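Local structure of NADB-Rossmann Superfamily protein (Streptococcus agalactiae, 3LEC) at residues A[38-43]-A[71-76]; A[131-136]-A[144-149]; A[173-178]-A[221-226]. The protein probably methylates N1 of adenine 22 in tRNA and binds a zinc ion. All blocks are in the same frame, centred on the assembly; numbering follows the deposited sequence.

Contact 1 (A[38-43]-A[71-76]); sequences FLLQMG and TSKIDV
The carbonyl oxygen L40 O accepts from two donors, a water and G43 N, and the same water accepts from K73 NZ and so links the two segments. The water gives a short bond to L40 O, 2.5 Å, and takes one from K73 NZ at 2.7 Å. G43 N lies 3.1 Å from L40 O. G43, with positive phi (69°), ends helix 34-41 in a Schellman motif, and G43 N to L40 O is one of its two bonds. Extended beyond CG, the K73 chain runs past L40 and ends at the water. Its near half lies against L40, where the L40 methyl CD1 meets K73 CB at 3.6 Å. I74 takes the rest of the L40 side chain. The L40 and I74 side chains lie alongside each other, pointing opposite ways, with L40 CG 3.7 Å from I74 CG1 and L40 CB 3.8 Å from I74 CD1. In I74, CG1 stands beside the backbone N (chi1 -57°), and this branch makes the contact. The leucine and isoleucine are buried, while the lysine is exposed. L40 also touches A48 of the neighbouring strand 45-52, and I74 touches V65 of helix 55-67. The contact therefore packs a helix end against the start of edge strand 74-78, an arrangement belonging to the Rossmann-like fold of class I methyltransferases, with its strand order 3-2-1-4-5-7-6.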
# COMPACT_ATOMS: atom_id res chain seq x y z
N PHE A 38 8.37 -4.40 14.69
CA PHE A 38 9.11 -3.16 14.77
C PHE A 38 8.35 -2.15 15.62
O PHE A 38 8.90 -1.56 16.56
CB PHE A 38 9.36 -2.54 13.39
CG PHE A 38 10.01 -1.20 13.48
CD1 PHE A 38 11.33 -1.08 13.93
CD2 PHE A 38 9.27 -0.04 13.21
CE1 PHE A 38 11.94 0.17 14.07
CE2 PHE A 38 9.87 1.24 13.33
CZ PHE A 38 11.20 1.35 13.76
N LEU A 39 7.06 -1.99 15.31
CA LEU A 39 6.26 -0.93 15.90
C LEU A 39 6.03 -1.20 17.38
O LEU A 39 6.06 -0.26 18.18
CB LEU A 39 4.92 -0.80 15.17
CG LEU A 39 5.07 -0.23 13.76
CD1 LEU A 39 3.71 -0.21 13.09
CD2 LEU A 39 5.73 1.19 13.79
N LEU A 40 5.81 -2.48 17.72
CA LEU A 40 5.60 -2.86 19.13
C LEU A 40 6.88 -2.88 19.96
O LEU A 40 6.86 -2.48 21.13
CB LEU A 40 4.86 -4.21 19.24
CG LEU A 40 3.34 -4.11 19.35
CD1 LEU A 40 2.92 -3.27 20.59
CD2 LEU A 40 2.68 -3.53 18.08
N GLN A 41 7.99 -3.34 19.38
CA GLN A 41 9.24 -3.37 20.14
C GLN A 41 9.71 -1.95 20.47
O GLN A 41 10.37 -1.75 21.49
CB GLN A 41 10.34 -4.17 19.41
CG GLN A 41 11.09 -3.38 18.35
CD GLN A 41 11.93 -4.26 17.41
OE1 GLN A 41 12.53 -3.76 16.46
NE2 GLN A 41 11.97 -5.55 17.67
N MSE A 42 9.35 -0.97 19.64
CA MSE A 42 9.82 0.41 19.87
C MSE A 42 8.81 1.18 20.73
O MSE A 42 9.03 2.35 21.05
CB MSE A 42 10.03 1.17 18.55
CG MSE A 42 10.96 0.49 17.55
SE MSE A 42 12.80 0.46 18.16
CE MSE A 42 13.28 2.30 17.59
N GLY A 43 7.71 0.52 21.08
CA GLY A 43 6.61 1.15 21.80
C GLY A 43 5.83 2.18 21.00
O GLY A 43 5.06 2.95 21.58
N THR A 71 4.12 -11.69 22.26
CA THR A 71 2.84 -12.40 22.16
C THR A 71 1.69 -11.68 22.87
O THR A 71 0.55 -11.81 22.43
CB THR A 71 2.91 -13.81 22.70
OG1 THR A 71 3.12 -13.76 24.12
CG2 THR A 71 4.02 -14.61 22.00
N SER A 72 1.99 -10.95 23.95
CA SER A 72 0.99 -10.18 24.70
C SER A 72 0.52 -8.95 23.94
O SER A 72 -0.58 -8.43 24.19
CB SER A 72 1.52 -9.75 26.07
OG SER A 72 1.69 -10.86 26.94
N LYS A 73 1.35 -8.47 23.02
CA LYS A 73 1.05 -7.22 22.33
C LYS A 73 0.71 -7.38 20.85
O LYS A 73 0.23 -6.45 20.22
CB LYS A 73 2.21 -6.23 22.51
CG LYS A 73 2.39 -5.81 23.99
CD LYS A 73 3.69 -5.03 24.15
CE LYS A 73 3.77 -4.32 25.50
NZ LYS A 73 5.11 -3.67 25.62
N ILE A 74 0.92 -8.58 20.32
CA ILE A 74 0.64 -8.83 18.90
C ILE A 74 -0.12 -10.12 18.70
O ILE A 74 0.38 -11.20 18.99
CB ILE A 74 1.91 -8.82 18.03
CG1 ILE A 74 2.67 -7.50 18.17
CG2 ILE A 74 1.51 -9.06 16.57
CD1 ILE A 74 3.99 -7.45 17.41
N ASP A 75 -1.34 -10.00 18.19
CA ASP A 75 -2.15 -11.17 17.85
C ASP A 75 -1.86 -11.61 16.43
O ASP A 75 -1.71 -10.78 15.53
CB ASP A 75 -3.65 -10.87 18.02
CG ASP A 75 -4.11 -10.92 19.46
OD1 ASP A 75 -3.33 -11.37 20.33
OD2 ASP A 75 -5.27 -10.53 19.73
N VAL A 76 -1.77 -12.92 16.23
CA VAL A 76 -1.53 -13.42 14.90
C VAL A 76 -2.76 -14.25 14.59
O VAL A 76 -3.14 -15.08 15.40
CB VAL A 76 -0.23 -14.25 14.81
CG1 VAL A 76 -0.04 -14.80 13.40
CG2 VAL A 76 1.00 -13.46 15.27
O HOH W 1 5.37 -2.60 23.14

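Contact 2 (A[131-136]-A[144-149]); sequences DLRKWL and VAEDIL
R133 and E146 meet in a salt bridge that joins helix 129-138 to strand 141-150. R133 reaches out from the helix and E146 from the strand. One carboxylate oxygen does the touching: E146 OE2 lies 2.8 Å from R133 NE and 3.1 Å from R133 NH2. It sits in the guanidinium plane, at the edge that carries these two nitrogens. The bond from NE is moderately bent, with an N-H...O angle of 154°, and the one from NH2 is more bent. The carboxylate is turned almost square to the guanidinium, the planes lying 84° apart. The model places E146 OE2 too close to another atom, so these bond lengths are less sure. The stronger polar partner of the guanidinium is E157 of strand 155-163, which forms a salt bridge with R133 NH2 beside that of E146. Both chains of the contact are stretched out: R133 is extended from CG to NE, and E146 is extended beyond CG (chi2 177°).

Strand 141-150 is the outer strand of the antiparallel pair that ends the sheet in the class I methyltransferase fold. D147 and L149 pair by backbone bonds with I158 and Y156 of strand 155-163. At V144 and A145, which both face V160, the ladder has a classic beta bulge.

Further out, R133 NH1 bonds to L173 O near the end of helix 170-175. E146 OE1 accepts from F178 N and L179 N in the first turn of helix 177-182, whose N-terminal end would probably favour the negative charge on E146.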
# COMPACT_ATOMS: atom_id res chain seq x y z
N ASP A 131 -5.69 1.94 -10.22
CA ASP A 131 -6.90 1.21 -9.87
C ASP A 131 -7.26 1.32 -8.39
O ASP A 131 -8.43 1.39 -8.02
CB ASP A 131 -6.77 -0.26 -10.26
CG ASP A 131 -6.81 -0.47 -11.76
OD1 ASP A 131 -7.40 0.36 -12.48
OD2 ASP A 131 -6.27 -1.50 -12.23
N LEU A 132 -6.24 1.34 -7.54
CA LEU A 132 -6.45 1.52 -6.10
C LEU A 132 -6.93 2.97 -5.83
O LEU A 132 -7.87 3.18 -5.09
CB LEU A 132 -5.19 1.20 -5.31
CG LEU A 132 -5.20 1.43 -3.79
CD1 LEU A 132 -6.32 0.65 -3.10
CD2 LEU A 132 -3.85 1.10 -3.18
N ARG A 133 -6.26 3.95 -6.44
CA ARG A 133 -6.73 5.33 -6.33
C ARG A 133 -8.20 5.48 -6.78
O ARG A 133 -8.97 6.20 -6.14
CB ARG A 133 -5.82 6.30 -7.09
CG ARG A 133 -4.46 6.47 -6.42
CD ARG A 133 -3.70 7.73 -6.89
NE ARG A 133 -2.33 7.65 -6.41
CZ ARG A 133 -1.33 7.03 -7.06
NH1 ARG A 133 -1.53 6.47 -8.25
NH2 ARG A 133 -0.14 6.98 -6.51
N LYS A 134 -8.58 4.78 -7.85
CA LYS A 134 -9.95 4.90 -8.36
C LYS A 134 -10.95 4.37 -7.35
O LYS A 134 -12.01 4.96 -7.16
CB LYS A 134 -10.14 4.14 -9.67
CG LYS A 134 -9.52 4.79 -10.89
CD LYS A 134 -9.59 3.83 -12.07
CE LYS A 134 -9.23 4.51 -13.38
NZ LYS A 134 -9.50 3.61 -14.55
N TRP A 135 -10.59 3.28 -6.70
CA TRP A 135 -11.45 2.68 -5.71
C TRP A 135 -11.56 3.58 -4.49
O TRP A 135 -12.64 3.76 -3.97
CB TRP A 135 -10.97 1.30 -5.30
CG TRP A 135 -11.94 0.66 -4.33
CD1 TRP A 135 -12.98 -0.17 -4.65
CD2 TRP A 135 -11.98 0.84 -2.91
NE1 TRP A 135 -13.66 -0.51 -3.50
CE2 TRP A 135 -13.07 0.09 -2.42
CE3 TRP A 135 -11.19 1.55 -1.99
CZ2 TRP A 135 -13.39 0.01 -1.05
CZ3 TRP A 135 -11.53 1.50 -0.62
CH2 TRP A 135 -12.63 0.73 -0.18
N LEU A 136 -10.43 4.15 -4.05
CA LEU A 136 -10.44 5.05 -2.90
C LEU A 136 -11.35 6.25 -3.17
O LEU A 136 -12.21 6.60 -2.33
CB LEU A 136 -9.02 5.48 -2.55
CG LEU A 136 -8.12 4.36 -2.00
CD1 LEU A 136 -6.64 4.77 -2.10
CD2 LEU A 136 -8.52 4.04 -0.55
N VAL A 144 -4.00 11.46 1.89
CA VAL A 144 -3.49 12.64 2.62
C VAL A 144 -1.98 12.80 2.58
O VAL A 144 -1.46 13.85 2.94
CB VAL A 144 -3.97 12.67 4.09
CG1 VAL A 144 -5.44 12.81 4.14
CG2 VAL A 144 -3.49 11.41 4.86
N ALA A 145 -1.29 11.74 2.15
CA ALA A 145 0.12 11.77 1.84
C ALA A 145 0.48 10.60 0.91
O ALA A 145 -0.19 9.54 0.92
CB ALA A 145 0.98 11.72 3.12
N GLU A 146 1.52 10.81 0.09
CA GLU A 146 2.11 9.73 -0.72
C GLU A 146 3.63 9.78 -0.69
O GLU A 146 4.23 10.84 -0.52
CB GLU A 146 1.63 9.78 -2.18
CG GLU A 146 0.13 9.71 -2.37
CD GLU A 146 -0.27 9.85 -3.82
OE1 GLU A 146 0.13 10.86 -4.44
OE2 GLU A 146 -1.00 8.96 -4.32
N ASP A 147 4.28 8.62 -0.86
CA ASP A 147 5.71 8.59 -0.99
C ASP A 147 6.06 7.62 -2.12
O ASP A 147 5.31 6.72 -2.38
CB ASP A 147 6.36 8.10 0.31
CG ASP A 147 7.87 8.25 0.30
OD1 ASP A 147 8.39 9.29 -0.17
OD2 ASP A 147 8.56 7.33 0.76
N ILE A 148 7.17 7.88 -2.79
CA ILE A 148 7.72 6.90 -3.74
C ILE A 148 9.18 6.73 -3.35
O ILE A 148 9.89 7.71 -3.09
CB ILE A 148 7.53 7.32 -5.22
CG1 ILE A 148 7.96 6.18 -6.15
CG2 ILE A 148 8.27 8.65 -5.55
CD1 ILE A 148 7.58 6.38 -7.60
N LEU A 149 9.62 5.48 -3.28
CA LEU A 149 10.92 5.12 -2.76
C LEU A 149 11.58 4.11 -3.69
O LEU A 149 10.88 3.48 -4.47
CB LEU A 149 10.76 4.52 -1.36
CG LEU A 149 10.04 3.17 -1.25
CD1 LEU A 149 11.07 2.11 -0.87
CD2 LEU A 149 8.91 3.22 -0.21

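Contact 3 (A[173-178]-A[221-226]); sequences LRFGPF and QDIKEV
F175 presents its ring to three residues of helix 210-227, each in a different way. V226 comes over one face. Its methyl CG2 stands 3.5 Å from the centroid of the F175 ring and only 10° off the ring normal, a clear CH-pi contact. V226 CG1 is anti to the backbone N (chi1 166°), and CG2, beside that N, is the methyl set over the ring. I223 is met at the edge instead. Its CG1 lies in the ring plane, 3.8 Å from F175 CZ, and the two side chains cross at about a right angle. D222 touches through CB, 4.0 Å from F175 CE2, and through its backbone O, 3.9 Å from F175 CZ. On the face opposite V226, the F175 ring carries CG of R174, offset toward the rim. W191 of helix 185-204 meets the ring as well, with the planes at about 60°, and also touches I223. The phenylalanine thus plugs the end of helix 170-175 into the C-terminal helices 185-204 and 210-227, an arrangement consistent with the helical C-terminal domain that follows the Rossmann-like domain in TrmK proteins.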
# COMPACT_ATOMS: atom_id res chain seq x y z
N LEU A 173 -5.11 10.33 -10.66
CA LEU A 173 -5.35 8.91 -10.44
C LEU A 173 -4.10 8.12 -10.84
O LEU A 173 -3.67 7.23 -10.12
CB LEU A 173 -6.59 8.43 -11.21
CG LEU A 173 -7.97 8.82 -10.68
CD1 LEU A 173 -9.08 8.60 -11.70
CD2 LEU A 173 -8.29 8.10 -9.36
N ARG A 174 -3.52 8.48 -11.99
CA ARG A 174 -2.43 7.69 -12.56
C ARG A 174 -1.09 7.99 -11.90
O ARG A 174 -0.31 7.08 -11.64
CB ARG A 174 -2.34 7.88 -14.10
CG ARG A 174 -1.07 7.27 -14.74
CD ARG A 174 -1.05 5.71 -14.71
NE ARG A 174 -0.67 5.12 -13.41
CZ ARG A 174 -0.57 3.81 -13.19
NH1 ARG A 174 -0.20 3.36 -12.00
NH2 ARG A 174 -0.83 2.93 -14.16
N PHE A 175 -0.84 9.27 -11.59
CA PHE A 175 0.47 9.69 -11.09
C PHE A 175 0.54 9.93 -9.58
O PHE A 175 1.63 9.82 -8.99
CB PHE A 175 0.94 10.93 -11.86
CG PHE A 175 1.12 10.68 -13.32
CD1 PHE A 175 2.30 10.13 -13.79
CD2 PHE A 175 0.10 10.92 -14.21
CE1 PHE A 175 2.46 9.85 -15.12
CE2 PHE A 175 0.26 10.65 -15.57
CZ PHE A 175 1.44 10.11 -16.03
N GLY A 176 -0.61 10.24 -8.99
CA GLY A 176 -0.70 10.49 -7.55
C GLY A 176 -0.74 11.99 -7.28
O GLY A 176 0.13 12.72 -7.74
N PRO A 177 -1.77 12.46 -6.54
CA PRO A 177 -1.92 13.88 -6.29
C PRO A 177 -0.69 14.45 -5.57
O PRO A 177 -0.21 15.53 -5.93
CB PRO A 177 -3.19 13.96 -5.42
CG PRO A 177 -3.30 12.54 -4.80
CD PRO A 177 -2.85 11.66 -5.91
N PHE A 178 -0.18 13.72 -4.57
CA PHE A 178 0.99 14.16 -3.80
C PHE A 178 2.31 13.86 -4.48
O PHE A 178 3.24 14.64 -4.37
CB PHE A 178 0.96 13.59 -2.37
CG PHE A 178 -0.14 14.18 -1.54
CD1 PHE A 178 0.10 15.31 -0.77
CD2 PHE A 178 -1.40 13.60 -1.53
CE1 PHE A 178 -0.92 15.88 -0.01
CE2 PHE A 178 -2.44 14.15 -0.75
CZ PHE A 178 -2.19 15.29 0.02
N GLN A 221 1.33 10.11 -23.98
CA GLN A 221 1.09 11.57 -23.92
C GLN A 221 0.95 12.06 -22.48
O GLN A 221 1.54 13.08 -22.13
CB GLN A 221 -0.12 12.01 -24.77
CG GLN A 221 -0.38 13.56 -24.78
CD GLN A 221 0.80 14.41 -25.26
OE1 GLN A 221 1.64 13.95 -26.03
NE2 GLN A 221 0.84 15.67 -24.82
N ASP A 222 0.19 11.33 -21.66
CA ASP A 222 0.04 11.68 -20.23
C ASP A 222 1.40 11.83 -19.58
O ASP A 222 1.68 12.81 -18.88
CB ASP A 222 -0.80 10.62 -19.47
CG ASP A 222 -2.30 10.70 -19.76
OD1 ASP A 222 -2.82 11.79 -20.11
OD2 ASP A 222 -2.99 9.67 -19.58
N ILE A 223 2.27 10.85 -19.83
CA ILE A 223 3.58 10.87 -19.23
C ILE A 223 4.38 12.07 -19.75
O ILE A 223 4.97 12.81 -18.96
CB ILE A 223 4.35 9.56 -19.41
CG1 ILE A 223 3.65 8.43 -18.65
CG2 ILE A 223 5.77 9.71 -18.90
CD1 ILE A 223 4.27 7.08 -18.91
N LYS A 224 4.36 12.27 -21.07
CA LYS A 224 5.07 13.40 -21.67
C LYS A 224 4.65 14.70 -21.02
O LYS A 224 5.48 15.55 -20.76
CB LYS A 224 4.82 13.48 -23.18
CG LYS A 224 5.59 12.42 -23.96
CD LYS A 224 5.74 12.79 -25.44
CE LYS A 224 6.10 11.55 -26.25
NZ LYS A 224 6.63 11.89 -27.60
N GLU A 225 3.36 14.84 -20.72
CA GLU A 225 2.86 16.06 -20.07
C GLU A 225 3.40 16.24 -18.67
O GLU A 225 3.89 17.33 -18.31
CB GLU A 225 1.33 16.11 -20.12
CG GLU A 225 0.79 16.28 -21.53
CD GLU A 225 -0.73 16.21 -21.66
OE1 GLU A 225 -1.42 15.97 -20.66
OE2 GLU A 225 -1.23 16.42 -22.78
N VAL A 226 3.36 15.17 -17.88
CA VAL A 226 3.86 15.20 -16.51
C VAL A 226 5.35 15.54 -16.49
O VAL A 226 5.80 16.40 -15.73
CB VAL A 226 3.56 13.84 -15.81
CG1 VAL A 226 4.33 13.69 -14.51
CG2 VAL A 226 2.08 13.74 -15.55

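In the fold
The three contacts follow one another along the chain; none nests or crosses. Contact 1 closes first, round strand 45-52 and helix 55-67, at one edge of the sheet. Contact 2 spans only seven residues, the end of helix 129-138, a tight turn and the start of strand 141-150, at the other edge. It lies about 27 Å from contact 1 between centres, though both reach the same sheet. Contact 3 closes last, over 42 mostly helical residues, and lies across the chain's centre from contact 1. Contacts 2 and 3 touch, with centres about 13 Å apart. Segment 173-178 is the bridge: it joins the end of the sheet to the C-terminal helices.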